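Esterase (Staphylococcus aureus subsp. aureus USA300_TCH1516, PDB 3D7R) probably hydrolyses ester bonds, as a putative esterase of the alpha/beta-hydrolase fold whose natural substrate is not established. Local coordinates at residues A176-D187 with P248-P257; L192-S200 with I314-V322. One frame throughout, in Å; residues are numbered along the deposited sequence.

Contact 1: residues A176-D187 with P248-P257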
ATOM      1  N   ALA A 176      -4.088  -0.467  -2.768  1.00  7.82           N
ATOM      2  CA  ALA A 176      -4.734  -0.626  -4.080  1.00  7.72           C
ATOM      3  C   ALA A 176      -3.841  -1.395  -5.052  1.00  7.49           C
ATOM      4  O   ALA A 176      -4.294  -2.347  -5.704  1.00  8.03           O
ATOM      5  CB  ALA A 176      -5.136   0.748  -4.676  1.00  7.20           C
ATOM      6  N   LEU A 177      -2.567  -1.021  -5.130  1.00  8.14           N
ATOM      7  CA  LEU A 177      -1.612  -1.730  -6.001  1.00  8.22           C
ATOM      8  C   LEU A 177      -1.495  -3.207  -5.601  1.00  8.16           C
ATOM      9  O   LEU A 177      -1.507  -4.090  -6.449  1.00  8.59           O
ATOM     10  CB  LEU A 177      -0.207  -1.095  -5.950  1.00  8.51           C
ATOM     11  CG  LEU A 177       0.099   0.265  -6.566  1.00 11.00           C
ATOM     12  CD1 LEU A 177       1.623   0.474  -6.668  1.00 10.78           C
ATOM     13  CD2 LEU A 177      -0.525   0.393  -7.971  1.00 10.00           C
ATOM     14  N   ALA A 178      -1.404  -3.465  -4.303  1.00  8.09           N
ATOM     15  CA  ALA A 178      -1.280  -4.830  -3.797  1.00  7.53           C
ATOM     16  C   ALA A 178      -2.493  -5.677  -4.174  1.00  7.51           C
ATOM     17  O   ALA A 178      -2.322  -6.774  -4.705  1.00  7.36           O
ATOM     18  CB  ALA A 178      -1.061  -4.824  -2.282  1.00  7.50           C
ATOM     19  N   LEU A 179      -3.710  -5.180  -3.917  1.00  7.43           N
ATOM     20  CA  LEU A 179      -4.915  -5.940  -4.307  1.00  7.41           C
ATOM     21  C   LEU A 179      -5.001  -6.123  -5.833  1.00  7.68           C
ATOM     22  O   LEU A 179      -5.235  -7.236  -6.320  1.00  7.80           O
ATOM     23  CB  LEU A 179      -6.208  -5.296  -3.758  1.00  7.18           C
ATOM     24  CG  LEU A 179      -7.533  -5.921  -4.236  1.00  6.84           C
ATOM     25  CD1 LEU A 179      -7.660  -7.400  -3.872  1.00  6.04           C
ATOM     26  CD2 LEU A 179      -8.746  -5.170  -3.712  1.00  6.69           C
ATOM     27  N   SER A 180      -4.847  -5.031  -6.581  1.00  7.57           N
ATOM     28  CA  SER A 180      -4.869  -5.101  -8.043  1.00  8.48           C
ATOM     29  C   SER A 180      -3.812  -6.082  -8.600  1.00  8.26           C
ATOM     30  O   SER A 180      -4.074  -6.833  -9.553  1.00  8.94           O
ATOM     31  CB  SER A 180      -4.681  -3.697  -8.626  1.00  8.48           C
ATOM     32  OG  SER A 180      -4.506  -3.757 -10.022  1.00 13.07           O
ATOM     33  N   PHE A 181      -2.628  -6.088  -8.002  1.00  7.78           N
ATOM     34  CA  PHE A 181      -1.570  -7.006  -8.430  1.00  7.92           C
ATOM     35  C   PHE A 181      -1.934  -8.480  -8.155  1.00  7.79           C
ATOM     36  O   PHE A 181      -1.724  -9.345  -8.992  1.00  7.64           O
ATOM     37  CB  PHE A 181      -0.213  -6.630  -7.805  1.00  8.12           C
ATOM     38  CG  PHE A 181       0.871  -7.670  -8.048  1.00  8.10           C
ATOM     39  CD1 PHE A 181       1.394  -7.859  -9.320  1.00  7.04           C
ATOM     40  CD2 PHE A 181       1.339  -8.470  -6.996  1.00  8.44           C
ATOM     41  CE1 PHE A 181       2.361  -8.844  -9.558  1.00  8.25           C
ATOM     42  CE2 PHE A 181       2.325  -9.450  -7.226  1.00  7.93           C
ATOM     43  CZ  PHE A 181       2.830  -9.625  -8.496  1.00  7.20           C
ATOM     44  N   VAL A 182      -2.492  -8.769  -6.984  1.00  7.55           N
ATOM     45  CA  VAL A 182      -2.907 -10.150  -6.677  1.00  7.37           C
ATOM     46  C   VAL A 182      -4.068 -10.577  -7.596  1.00  7.59           C
ATOM     47  O   VAL A 182      -4.152 -11.733  -8.016  1.00  8.22           O
ATOM     48  CB  VAL A 182      -3.240 -10.307  -5.167  1.00  8.01           C
ATOM     49  CG1 VAL A 182      -3.877 -11.675  -4.881  1.00  7.09           C
ATOM     50  CG2 VAL A 182      -1.951 -10.078  -4.328  1.00  6.69           C
ATOM     51  N   GLN A 183      -4.944  -9.632  -7.920  1.00  7.47           N
ATOM     52  CA  GLN A 183      -6.027  -9.867  -8.874  1.00  7.63           C
ATOM     53  C   GLN A 183      -5.474 -10.188 -10.266  1.00  8.31           C
ATOM     54  O   GLN A 183      -5.999 -11.061 -10.972  1.00  8.59           O
ATOM     55  CB  GLN A 183      -6.961  -8.657  -8.923  1.00  7.52           C
ATOM     56  CG  GLN A 183      -7.868  -8.504  -7.702  1.00  6.12           C
ATOM     57  CD  GLN A 183      -8.623  -7.169  -7.654  1.00  7.44           C
ATOM     58  OE1 GLN A 183      -8.174  -6.173  -8.217  1.00  8.22           O
ATOM     59  NE2 GLN A 183      -9.765  -7.149  -6.967  1.00  7.60           N
ATOM     60  N   SER A 184      -4.408  -9.490 -10.652  1.00  8.07           N
ATOM     61  CA  SER A 184      -3.680  -9.815 -11.882  1.00  8.27           C
ATOM     62  C   SER A 184      -3.114 -11.242 -11.880  1.00  7.83           C
ATOM     63  O   SER A 184      -3.278 -11.989 -12.860  1.00  7.33           O
ATOM     64  CB  SER A 184      -2.568  -8.800 -12.123  1.00  8.47           C
ATOM     65  OG  SER A 184      -1.834  -9.137 -13.287  1.00 10.67           O
ATOM     66  N   LEU A 185      -2.474 -11.626 -10.783  1.00  6.84           N
ATOM     67  CA  LEU A 185      -1.974 -12.995 -10.628  1.00  7.53           C
ATOM     68  C   LEU A 185      -3.109 -14.013 -10.797  1.00  8.06           C
ATOM     69  O   LEU A 185      -2.972 -15.001 -11.528  1.00  7.36           O
ATOM     70  CB  LEU A 185      -1.331 -13.181  -9.245  1.00  6.52           C
ATOM     71  CG  LEU A 185      -0.080 -12.361  -8.905  1.00  6.99           C
ATOM     72  CD1 LEU A 185       0.302 -12.564  -7.441  1.00  6.37           C
ATOM     73  CD2 LEU A 185       1.090 -12.717  -9.793  1.00  5.40           C
ATOM     74  N   LEU A 186      -4.218 -13.759 -10.101  1.00  8.46           N
ATOM     75  CA  LEU A 186      -5.412 -14.604 -10.160  1.00  9.72           C
ATOM     76  C   LEU A 186      -6.012 -14.711 -11.591  1.00 10.11           C
ATOM     77  O   LEU A 186      -6.322 -15.813 -12.063  1.00 10.74           O
ATOM     78  CB  LEU A 186      -6.451 -14.050  -9.164  1.00  9.39           C
ATOM     79  CG  LEU A 186      -7.826 -14.705  -9.065  1.00 11.50           C
ATOM     80  CD1 LEU A 186      -7.672 -16.197  -8.768  1.00 11.14           C
ATOM     81  CD2 LEU A 186      -8.635 -14.003  -7.978  1.00  9.09           C
ATOM     82  N   ASP A 187      -6.199 -13.573 -12.257  1.00  9.74           N
ATOM     83  CA  ASP A 187      -6.698 -13.534 -13.642  1.00 10.34           C
ATOM     84  C   ASP A 187      -5.745 -14.250 -14.609  1.00 10.14           C
ATOM     85  O   ASP A 187      -6.166 -14.787 -15.653  1.00 10.28           O
ATOM     86  CB  ASP A 187      -6.887 -12.084 -14.107  1.00 10.30           C
ATOM     87  CG  ASP A 187      -8.006 -11.337 -13.322  1.00 11.77           C
ATOM     88  OD1 ASP A 187      -8.862 -11.991 -12.683  1.00 12.50           O
ATOM     89  OD2 ASP A 187      -8.013 -10.088 -13.342  1.00 14.17           O
ATOM     90  N   PRO A 248      -9.278  -1.420  -7.776  1.00  8.48           N
ATOM     91  CA  PRO A 248      -9.433  -2.862  -7.610  1.00  8.85           C
ATOM     92  C   PRO A 248     -10.726  -3.300  -6.890  1.00  9.29           C
ATOM     93  O   PRO A 248     -11.074  -4.496  -6.900  1.00  9.31           O
ATOM     94  CB  PRO A 248      -8.180  -3.251  -6.812  1.00  8.62           C
ATOM     95  CG  PRO A 248      -7.815  -2.025  -6.071  1.00  8.22           C
ATOM     96  CD  PRO A 248      -8.102  -0.922  -7.035  1.00  8.87           C
ATOM     97  N   ILE A 249     -11.467  -2.344  -6.326  1.00  9.59           N
ATOM     98  CA  ILE A 249     -12.822  -2.652  -5.833  1.00 10.05           C
ATOM     99  C   ILE A 249     -13.680  -3.259  -6.977  1.00 10.77           C
ATOM    100  O   ILE A 249     -14.623  -4.030  -6.721  1.00  9.79           O
ATOM    101  CB  ILE A 249     -13.522  -1.399  -5.251  1.00 10.21           C
ATOM    102  CG1 ILE A 249     -14.725  -1.806  -4.378  1.00 11.34           C
ATOM    103  CG2 ILE A 249     -13.874  -0.383  -6.393  1.00  9.79           C
ATOM    104  CD1 ILE A 249     -15.151  -0.719  -3.367  1.00 14.53           C
ATOM    105  N   ASN A 250     -13.323  -2.913  -8.220  1.00 10.93           N
ATOM    106  CA  ASN A 250     -14.020  -3.396  -9.414  1.00 12.02           C
ATOM    107  C   ASN A 250     -13.393  -4.677  -9.989  1.00 11.71           C
ATOM    108  O   ASN A 250     -13.877  -5.193 -11.004  1.00 12.38           O
ATOM    109  CB  ASN A 250     -14.001  -2.317 -10.508  1.00 12.49           C
ATOM    110  CG  ASN A 250     -14.787  -1.071 -10.133  1.00 15.01           C
ATOM    111  OD1 ASN A 250     -15.817  -1.148  -9.432  1.00 15.60           O
ATOM    112  ND2 ASN A 250     -14.309   0.097 -10.602  1.00 13.55           N
ATOM    113  N   GLY A 251     -12.332  -5.183  -9.357  1.00 11.15           N
ATOM    114  CA  GLY A 251     -11.581  -6.340  -9.893  1.00 10.25           C
ATOM    115  C   GLY A 251     -12.080  -7.703  -9.435  1.00 10.40           C
ATOM    116  O   GLY A 251     -13.116  -7.804  -8.760  1.00  9.94           O
ATOM    117  N   THR A 252     -11.345  -8.757  -9.799  1.00  9.80           N
ATOM    118  CA  THR A 252     -11.713 -10.126  -9.460  1.00 10.04           C
ATOM    119  C   THR A 252     -11.681 -10.352  -7.944  1.00 10.48           C
ATOM    120  O   THR A 252     -10.746  -9.925  -7.253  1.00 11.33           O
ATOM    121  CB  THR A 252     -10.812 -11.141 -10.201  1.00 10.14           C
ATOM    122  OG1 THR A 252     -10.900 -10.903 -11.609  1.00  9.10           O
ATOM    123  CG2 THR A 252     -11.250 -12.578  -9.951  1.00 10.81           C
ATOM    124  N   ILE A 253     -12.715 -11.019  -7.440  1.00 11.07           N
ATOM    125  CA  ILE A 253     -12.885 -11.312  -6.009  1.00 11.46           C
ATOM    126  C   ILE A 253     -12.772 -12.820  -5.771  1.00 11.02           C
ATOM    127  O   ILE A 253     -12.040 -13.284  -4.881  1.00  9.87           O
ATOM    128  CB  ILE A 253     -14.298 -10.802  -5.515  1.00 11.61           C
ATOM    129  CG1 ILE A 253     -14.385  -9.268  -5.541  1.00 14.02           C
ATOM    130  CG2 ILE A 253     -14.652 -11.332  -4.137  1.00 12.92           C
ATOM    131  CD1 ILE A 253     -13.246  -8.561  -4.842  1.00 13.39           C
ATOM    132  N   GLU A 254     -13.530 -13.581  -6.563  1.00 11.51           N
ATOM    133  CA  GLU A 254     -13.556 -15.047  -6.482  1.00 11.94           C
ATOM    134  C   GLU A 254     -12.186 -15.660  -6.753  1.00 11.78           C
ATOM    135  O   GLU A 254     -11.606 -15.436  -7.823  1.00 11.66           O
ATOM    136  CB  GLU A 254     -14.607 -15.620  -7.442  1.00 12.58           C
ATOM    137  CG  GLU A 254     -16.011 -15.048  -7.186  1.00 15.67           C
ATOM    138  CD  GLU A 254     -17.099 -15.664  -8.082  1.00 17.81           C
ATOM    139  OE1 GLU A 254     -16.760 -16.458  -8.973  1.00 19.92           O
ATOM    140  OE2 GLU A 254     -18.294 -15.358  -7.891  1.00 18.70           O
ATOM    141  N   GLY A 255     -11.680 -16.417  -5.774  1.00 10.80           N
ATOM    142  CA  GLY A 255     -10.379 -17.076  -5.868  1.00 10.76           C
ATOM    143  C   GLY A 255      -9.221 -16.371  -5.156  1.00 10.32           C
ATOM    144  O   GLY A 255      -8.108 -16.875  -5.133  1.00  9.94           O
ATOM    145  N   LEU A 256      -9.473 -15.197  -4.583  1.00  9.87           N
ATOM    146  CA  LEU A 256      -8.433 -14.470  -3.857  1.00  9.98           C
ATOM    147  C   LEU A 256      -7.917 -15.283  -2.659  1.00 10.33           C
ATOM    148  O   LEU A 256      -8.660 -16.091  -2.086  1.00  9.82           O
ATOM    149  CB  LEU A 256      -8.954 -13.100  -3.384  1.00  9.80           C
ATOM    150  CG  LEU A 256      -9.049 -11.984  -4.441  1.00  8.37           C
ATOM    151  CD1 LEU A 256      -9.717 -10.746  -3.882  1.00  7.46           C
ATOM    152  CD2 LEU A 256      -7.639 -11.634  -4.945  1.00  7.37           C
ATOM    153  N   PRO A 257      -6.649 -15.062  -2.269  1.00 10.40           N
ATOM    154  CA  PRO A 257      -6.182 -15.649  -1.009  1.00 10.45           C
ATOM    155  C   PRO A 257      -6.829 -14.886   0.157  1.00  9.92           C
ATOM    156  O   PRO A 257      -7.450 -13.830  -0.080  1.00 10.06           O
ATOM    157  CB  PRO A 257      -4.664 -15.383  -1.049  1.00 10.38           C
ATOM    158  CG  PRO A 257      -4.541 -14.125  -1.827  1.00 10.99           C
ATOM    159  CD  PRO A 257      -5.605 -14.244  -2.916  1.00 10.45           C
TER
HETATM  160  O   HOH W   1      -9.326  -8.069 -11.648  1.00  7.49           O

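Contact 2: residues L192-S200 with I314-V322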
ATOM      1  N   LEU A 192      -0.377 -17.769  -6.299  1.00 10.79           N
ATOM      2  CA  LEU A 192      -0.843 -16.665  -5.458  1.00 10.02           C
ATOM      3  C   LEU A 192      -0.084 -16.618  -4.120  1.00  9.44           C
ATOM      4  O   LEU A 192       0.351 -17.656  -3.631  1.00  8.47           O
ATOM      5  CB  LEU A 192      -2.331 -16.843  -5.173  1.00 10.58           C
ATOM      6  CG  LEU A 192      -3.304 -16.855  -6.354  1.00 12.03           C
ATOM      7  CD1 LEU A 192      -4.720 -17.211  -5.876  1.00 11.59           C
ATOM      8  CD2 LEU A 192      -3.291 -15.500  -7.068  1.00 11.44           C
ATOM      9  N   PRO A 193       0.039 -15.424  -3.506  1.00  8.74           N
ATOM     10  CA  PRO A 193       0.677 -15.344  -2.176  1.00  8.45           C
ATOM     11  C   PRO A 193      -0.214 -16.036  -1.145  1.00  8.97           C
ATOM     12  O   PRO A 193      -1.414 -16.196  -1.374  1.00  9.14           O
ATOM     13  CB  PRO A 193       0.751 -13.841  -1.903  1.00  7.81           C
ATOM     14  CG  PRO A 193      -0.426 -13.253  -2.717  1.00  8.11           C
ATOM     15  CD  PRO A 193      -0.436 -14.105  -3.979  1.00  9.18           C
ATOM     16  N   ASN A 194       0.371 -16.456  -0.035  1.00  8.63           N
ATOM     17  CA  ASN A 194      -0.363 -17.134   1.035  1.00  8.79           C
ATOM     18  C   ASN A 194      -1.450 -16.233   1.631  1.00  8.05           C
ATOM     19  O   ASN A 194      -2.523 -16.701   2.038  1.00  7.43           O
ATOM     20  CB  ASN A 194       0.643 -17.519   2.125  1.00  8.58           C
ATOM     21  CG  ASN A 194       0.017 -18.322   3.245  1.00 13.02           C
ATOM     22  OD1 ASN A 194      -0.009 -17.882   4.400  1.00 14.55           O
ATOM     23  ND2 ASN A 194      -0.495 -19.508   2.912  1.00 11.01           N
ATOM     24  N   LYS A 195      -1.153 -14.936   1.712  1.00  7.03           N
ATOM     25  CA  LYS A 195      -2.095 -13.979   2.301  1.00  6.61           C
ATOM     26  C   LYS A 195      -1.916 -12.622   1.655  1.00  6.40           C
ATOM     27  O   LYS A 195      -0.851 -12.339   1.101  1.00  6.58           O
ATOM     28  CB  LYS A 195      -1.883 -13.848   3.827  1.00  6.39           C
ATOM     29  CG  LYS A 195      -2.201 -15.109   4.651  1.00  5.73           C
ATOM     30  CD  LYS A 195      -1.869 -14.893   6.161  1.00  6.68           C
ATOM     31  CE  LYS A 195      -2.257 -16.142   6.985  1.00  6.59           C
ATOM     32  NZ  LYS A 195      -1.167 -17.173   6.894  1.00  8.24           N
ATOM     33  N   LEU A 196      -2.950 -11.780   1.748  1.00  6.58           N
ATOM     34  CA  LEU A 196      -2.897 -10.392   1.244  1.00  7.04           C
ATOM     35  C   LEU A 196      -3.297  -9.402   2.343  1.00  7.28           C
ATOM     36  O   LEU A 196      -4.381  -9.537   2.935  1.00  7.38           O
ATOM     37  CB  LEU A 196      -3.823 -10.207   0.025  1.00  6.78           C
ATOM     38  CG  LEU A 196      -3.998  -8.769  -0.524  1.00  6.94           C
ATOM     39  CD1 LEU A 196      -2.630  -8.189  -0.955  1.00  4.04           C
ATOM     40  CD2 LEU A 196      -4.998  -8.780  -1.693  1.00  5.65           C
ATOM     41  N   TYR A 197      -2.421  -8.432   2.626  1.00  7.38           N
ATOM     42  CA  TYR A 197      -2.665  -7.447   3.702  1.00  7.21           C
ATOM     43  C   TYR A 197      -2.882  -6.077   3.087  1.00  7.62           C
ATOM     44  O   TYR A 197      -2.093  -5.647   2.243  1.00  7.22           O
ATOM     45  CB  TYR A 197      -1.496  -7.413   4.708  1.00  7.44           C
ATOM     46  CG  TYR A 197      -1.567  -8.527   5.720  1.00  6.87           C
ATOM     47  CD1 TYR A 197      -2.050  -8.301   7.016  1.00  5.84           C
ATOM     48  CD2 TYR A 197      -1.166  -9.824   5.372  1.00  7.79           C
ATOM     49  CE1 TYR A 197      -2.144  -9.361   7.942  1.00  6.74           C
ATOM     50  CE2 TYR A 197      -1.242 -10.883   6.290  1.00  7.58           C
ATOM     51  CZ  TYR A 197      -1.731 -10.636   7.567  1.00  9.02           C
ATOM     52  OH  TYR A 197      -1.823 -11.687   8.443  1.00  9.19           O
ATOM     53  N   LEU A 198      -3.961  -5.407   3.497  1.00  7.59           N
ATOM     54  CA  LEU A 198      -4.296  -4.086   2.967  1.00  7.84           C
ATOM     55  C   LEU A 198      -4.400  -3.100   4.110  1.00  8.02           C
ATOM     56  O   LEU A 198      -5.206  -3.296   5.028  1.00  7.92           O
ATOM     57  CB  LEU A 198      -5.629  -4.140   2.206  1.00  7.80           C
ATOM     58  CG  LEU A 198      -5.783  -5.159   1.062  1.00  7.47           C
ATOM     59  CD1 LEU A 198      -7.161  -5.002   0.379  1.00  7.70           C
ATOM     60  CD2 LEU A 198      -4.667  -5.007   0.025  1.00  6.40           C
ATOM     61  N   ILE A 199      -3.583  -2.050   4.080  1.00  8.75           N
ATOM     62  CA  ILE A 199      -3.633  -1.011   5.117  1.00  9.35           C
ATOM     63  C   ILE A 199      -4.185   0.294   4.516  1.00 10.16           C
ATOM     64  O   ILE A 199      -3.558   0.912   3.647  1.00  9.45           O
ATOM     65  CB  ILE A 199      -2.237  -0.759   5.784  1.00 10.03           C
ATOM     66  CG1 ILE A 199      -1.669  -2.048   6.397  1.00 11.65           C
ATOM     67  CG2 ILE A 199      -2.318   0.386   6.831  1.00  8.36           C
ATOM     68  CD1 ILE A 199      -0.140  -2.032   6.616  1.00 12.40           C
ATOM     69  N   SER A 200      -5.364   0.710   4.971  1.00  9.91           N
ATOM     70  CA  SER A 200      -6.012   1.902   4.420  1.00 10.23           C
ATOM     71  C   SER A 200      -5.965   1.938   2.879  1.00 10.00           C
ATOM     72  O   SER A 200      -5.537   2.961   2.302  1.00 10.43           O
ATOM     73  CB  SER A 200      -5.361   3.180   4.981  1.00  9.60           C
ATOM     74  OG  SER A 200      -5.646   3.328   6.350  1.00 13.67           O
ATOM     75  N   ILE A 314      -1.293  -7.930  12.844  1.00  8.81           N
ATOM     76  CA  ILE A 314      -0.582  -8.484  11.683  1.00  8.41           C
ATOM     77  C   ILE A 314       0.241  -9.707  12.100  1.00  9.43           C
ATOM     78  O   ILE A 314       0.092 -10.777  11.503  1.00  9.99           O
ATOM     79  CB  ILE A 314       0.305  -7.423  10.996  1.00  8.67           C
ATOM     80  CG1 ILE A 314      -0.585  -6.313  10.398  1.00  7.71           C
ATOM     81  CG2 ILE A 314       1.190  -8.080   9.896  1.00  8.07           C
ATOM     82  CD1 ILE A 314       0.167  -5.140   9.797  1.00  7.30           C
ATOM     83  N   ALA A 315       1.063  -9.566  13.147  1.00  9.74           N
ATOM     84  CA  ALA A 315       1.923 -10.651  13.637  1.00 11.01           C
ATOM     85  C   ALA A 315       1.119 -11.896  14.051  1.00 12.01           C
ATOM     86  O   ALA A 315       1.472 -13.018  13.700  1.00 12.07           O
ATOM     87  CB  ALA A 315       2.778 -10.170  14.813  1.00 10.75           C
ATOM     88  N   LYS A 316       0.042 -11.687  14.799  1.00 13.11           N
ATOM     89  CA  LYS A 316      -0.808 -12.793  15.234  1.00 14.88           C
ATOM     90  C   LYS A 316      -1.513 -13.481  14.058  1.00 14.76           C
ATOM     91  O   LYS A 316      -1.646 -14.703  14.040  1.00 15.93           O
ATOM     92  CB  LYS A 316      -1.831 -12.306  16.264  1.00 15.98           C
ATOM     93  CG  LYS A 316      -2.588 -13.434  17.009  1.00 19.96           C
ATOM     94  CD  LYS A 316      -3.877 -13.825  16.277  1.00 26.00           C
ATOM     95  CE  LYS A 316      -4.413 -15.198  16.728  1.00 29.18           C
ATOM     96  NZ  LYS A 316      -5.134 -15.888  15.600  1.00 30.64           N
ATOM     97  N   SER A 317      -1.971 -12.715  13.077  1.00 13.79           N
ATOM     98  CA  SER A 317      -2.730 -13.326  11.981  1.00 13.65           C
ATOM     99  C   SER A 317      -1.853 -13.917  10.861  1.00 13.80           C
ATOM    100  O   SER A 317      -2.267 -14.860  10.188  1.00 14.74           O
ATOM    101  CB  SER A 317      -3.710 -12.325  11.388  1.00 12.71           C
ATOM    102  OG  SER A 317      -2.999 -11.231  10.857  1.00 11.86           O
ATOM    103  N   ILE A 318      -0.657 -13.371  10.658  1.00 14.06           N
ATOM    104  CA  ILE A 318       0.147 -13.746   9.490  1.00 14.43           C
ATOM    105  C   ILE A 318       0.538 -15.230   9.466  1.00 15.89           C
ATOM    106  O   ILE A 318       0.724 -15.808   8.396  1.00 15.50           O
ATOM    107  CB  ILE A 318       1.376 -12.819   9.289  1.00 14.03           C
ATOM    108  CG1 ILE A 318       1.875 -12.911   7.832  1.00 12.25           C
ATOM    109  CG2 ILE A 318       2.480 -13.111  10.345  1.00 12.38           C
ATOM    110  CD1 ILE A 318       2.819 -11.773   7.423  1.00  9.76           C
ATOM    111  N   ASP A 319       0.640 -15.859  10.625  1.00 17.79           N
ATOM    112  CA  ASP A 319       0.937 -17.296  10.605  1.00 20.80           C
ATOM    113  C   ASP A 319      -0.268 -18.257  10.742  1.00 21.55           C
ATOM    114  O   ASP A 319      -0.065 -19.471  10.835  1.00 21.83           O
ATOM    115  CB  ASP A 319       2.104 -17.665  11.536  1.00 21.38           C
ATOM    116  CG  ASP A 319       3.466 -17.195  10.996  1.00 24.15           C
ATOM    117  OD1 ASP A 319       3.791 -17.389   9.784  1.00 24.27           O
ATOM    118  OD2 ASP A 319       4.222 -16.623  11.811  1.00 28.69           O
ATOM    119  N   GLU A 320      -1.499 -17.726  10.715  1.00 22.36           N
ATOM    120  CA  GLU A 320      -2.723 -18.556  10.632  1.00 23.77           C
ATOM    121  C   GLU A 320      -2.635 -19.542   9.464  1.00 24.24           C
ATOM    122  O   GLU A 320      -2.201 -19.176   8.372  1.00 23.47           O
ATOM    123  CB  GLU A 320      -3.982 -17.698  10.374  1.00 24.24           C
ATOM    124  CG  GLU A 320      -4.449 -16.727  11.460  1.00 26.07           C
ATOM    125  CD  GLU A 320      -5.642 -15.840  11.011  1.00 27.61           C
ATOM    126  OE1 GLU A 320      -6.073 -14.976  11.814  1.00 28.63           O
ATOM    127  OE2 GLU A 320      -6.162 -16.000   9.875  1.00 26.92           O
ATOM    128  N   ASP A 321      -3.086 -20.776   9.681  1.00 25.43           N
ATOM    129  CA  ASP A 321      -3.155 -21.780   8.613  1.00 26.85           C
ATOM    130  C   ASP A 321      -4.188 -21.373   7.575  1.00 27.44           C
ATOM    131  O   ASP A 321      -5.333 -21.084   7.918  1.00 27.52           O
ATOM    132  CB  ASP A 321      -3.529 -23.162   9.173  1.00 27.42           C
ATOM    133  CG  ASP A 321      -2.486 -23.710  10.146  1.00 29.28           C
ATOM    134  OD1 ASP A 321      -2.885 -24.334  11.159  1.00 32.19           O
ATOM    135  OD2 ASP A 321      -1.272 -23.530   9.903  1.00 30.95           O
ATOM    136  N   VAL A 322      -3.773 -21.334   6.311  1.00 28.09           N
ATOM    137  CA  VAL A 322      -4.676 -21.012   5.215  1.00 29.11           C
ATOM    138  C   VAL A 322      -5.361 -22.301   4.752  1.00 29.94           C
ATOM    139  O   VAL A 322      -4.730 -23.180   4.156  1.00 30.43           O
ATOM    140  CB  VAL A 322      -3.943 -20.263   4.059  1.00 28.94           C
ATOM    141  CG1 VAL A 322      -4.816 -20.187   2.805  1.00 29.40           C
ATOM    142  CG2 VAL A 322      -3.523 -18.855   4.514  1.00 27.84           C
TER

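Contact 1: residues A176-D187 with P248-P257
Ser180 and Pro248 bring their CA atoms within 5.1 Å, and from there the loop of 248-257 runs beside helix 173-187 until Leu256 lies by Leu186. In this alpha/beta-hydrolase fold the helix follows strand 166-171, and the loop leads into strand 259-264. Gln183 shows how one amide can hold an irregular chain to a helix. Its side chain, extended beyond CG (chi2 170°), places NE2 between two backbone carbonyls, giving a nearly straight bond to Pro248 O at 3.0 Å and a more bent one to Thr252 O, which it meets from above the carbonyl plane. Pro248 O also accepts Gly251 N, the two donors arriving from opposite faces. The Pro248 ring packs on Leu179 through CB, 3.7 Å from CD2 of that leucine. Farther along, Leu256 CD2 touches both Val182 CG1 and Leu186 CD2, while Val182 CG1 meets Pro257 CD tip to tip. At the exposed helix end the chemistry turns polar: a water accepts from Thr252 N and donates to Asp187 OD2, while Thr252 OG1 donates to the syn lone pair of Asp187 OD1 at 2.5 Å.

Contact 2: residues L192-S200 with I314-V322
Tyr197 and Lys195 reach from one face of strand 195-199 to the last turn of helix 305-318 and the tail beyond it, a strand-on-helix layer of the alpha/beta-hydrolase sandwich. The two axes run nearly antiparallel, 161° between their directions and 11.0 Å apart at closest approach, a usual spacing for a helix packed on a sheet. The tight part is built round the phenol. Tyr197 OH donates to Ser317 OG at 2.7 Å, and the serine oxygen lies at the edge of the ring, in its plane. Ile314 and Ile318 both come obliquely at the ring from the same side: CG2 of Ile314 lies 4.1 Å from Tyr197 CE1, whereas Ile318 crosses the tyrosine at about a right angle. Tyr260 of the neighbouring strand 259-264 stacks with the same ring. Ser317 OG also bonds to Gln313 O, which ties the phenol to the backbone of the helix.

Beyond the helix the packing thins towards solvent. Asp319 is exposed and buries nothing against the strand segment, its OD1 bonded instead to Tyr128 OH; Val322 and Asn194, both partly exposed, lie alongside each other, CG2 of Val322 3.5 Å from Asn194 ND2. Between the two regions stands buried Lys195, its chain extended as far as CE and then bent (chi4 82°), which swings the ammonium among three oxygens. One is Asn194 OD1 at 2.8 Å, from its own segment; the others are the main-chain carbonyls of Ile318 and Glu320. The partial negative charge of these carbonyls probably helps to stabilise a charged ammonium here. The two are met differently: NZ stands above the carbonyl plane of Ile318, 2.8 Å from its O, but approaches Glu320 O in the carbonyl plane at 2.7 Å.

Overall arrangement
Both contacts are largely buried and adjoin through consecutive elements, strand 195-199 following helix 173-187. Contact 1 joins that helix to a loop leading into strand 259-264; contact 2 joins the strand to the C-terminal helix and tail. They touch, with Leu179 CD1 3.7 Å from Leu196 CD2, so the strand's alternating side chains serve both: Leu196 packs towards helix 173-187, while Lys195 and Tyr197 serve helix 305-318. Each grips main-chain carbonyls with a nitrogen, a neutral amide in contact 1 and a lysine in contact 2, which adds a phenol bonded to a helix serine. Towards the surface contact 1 ends in exposed Asp187 and Gly255, contact 2 in partly exposed Asn194 and Val322.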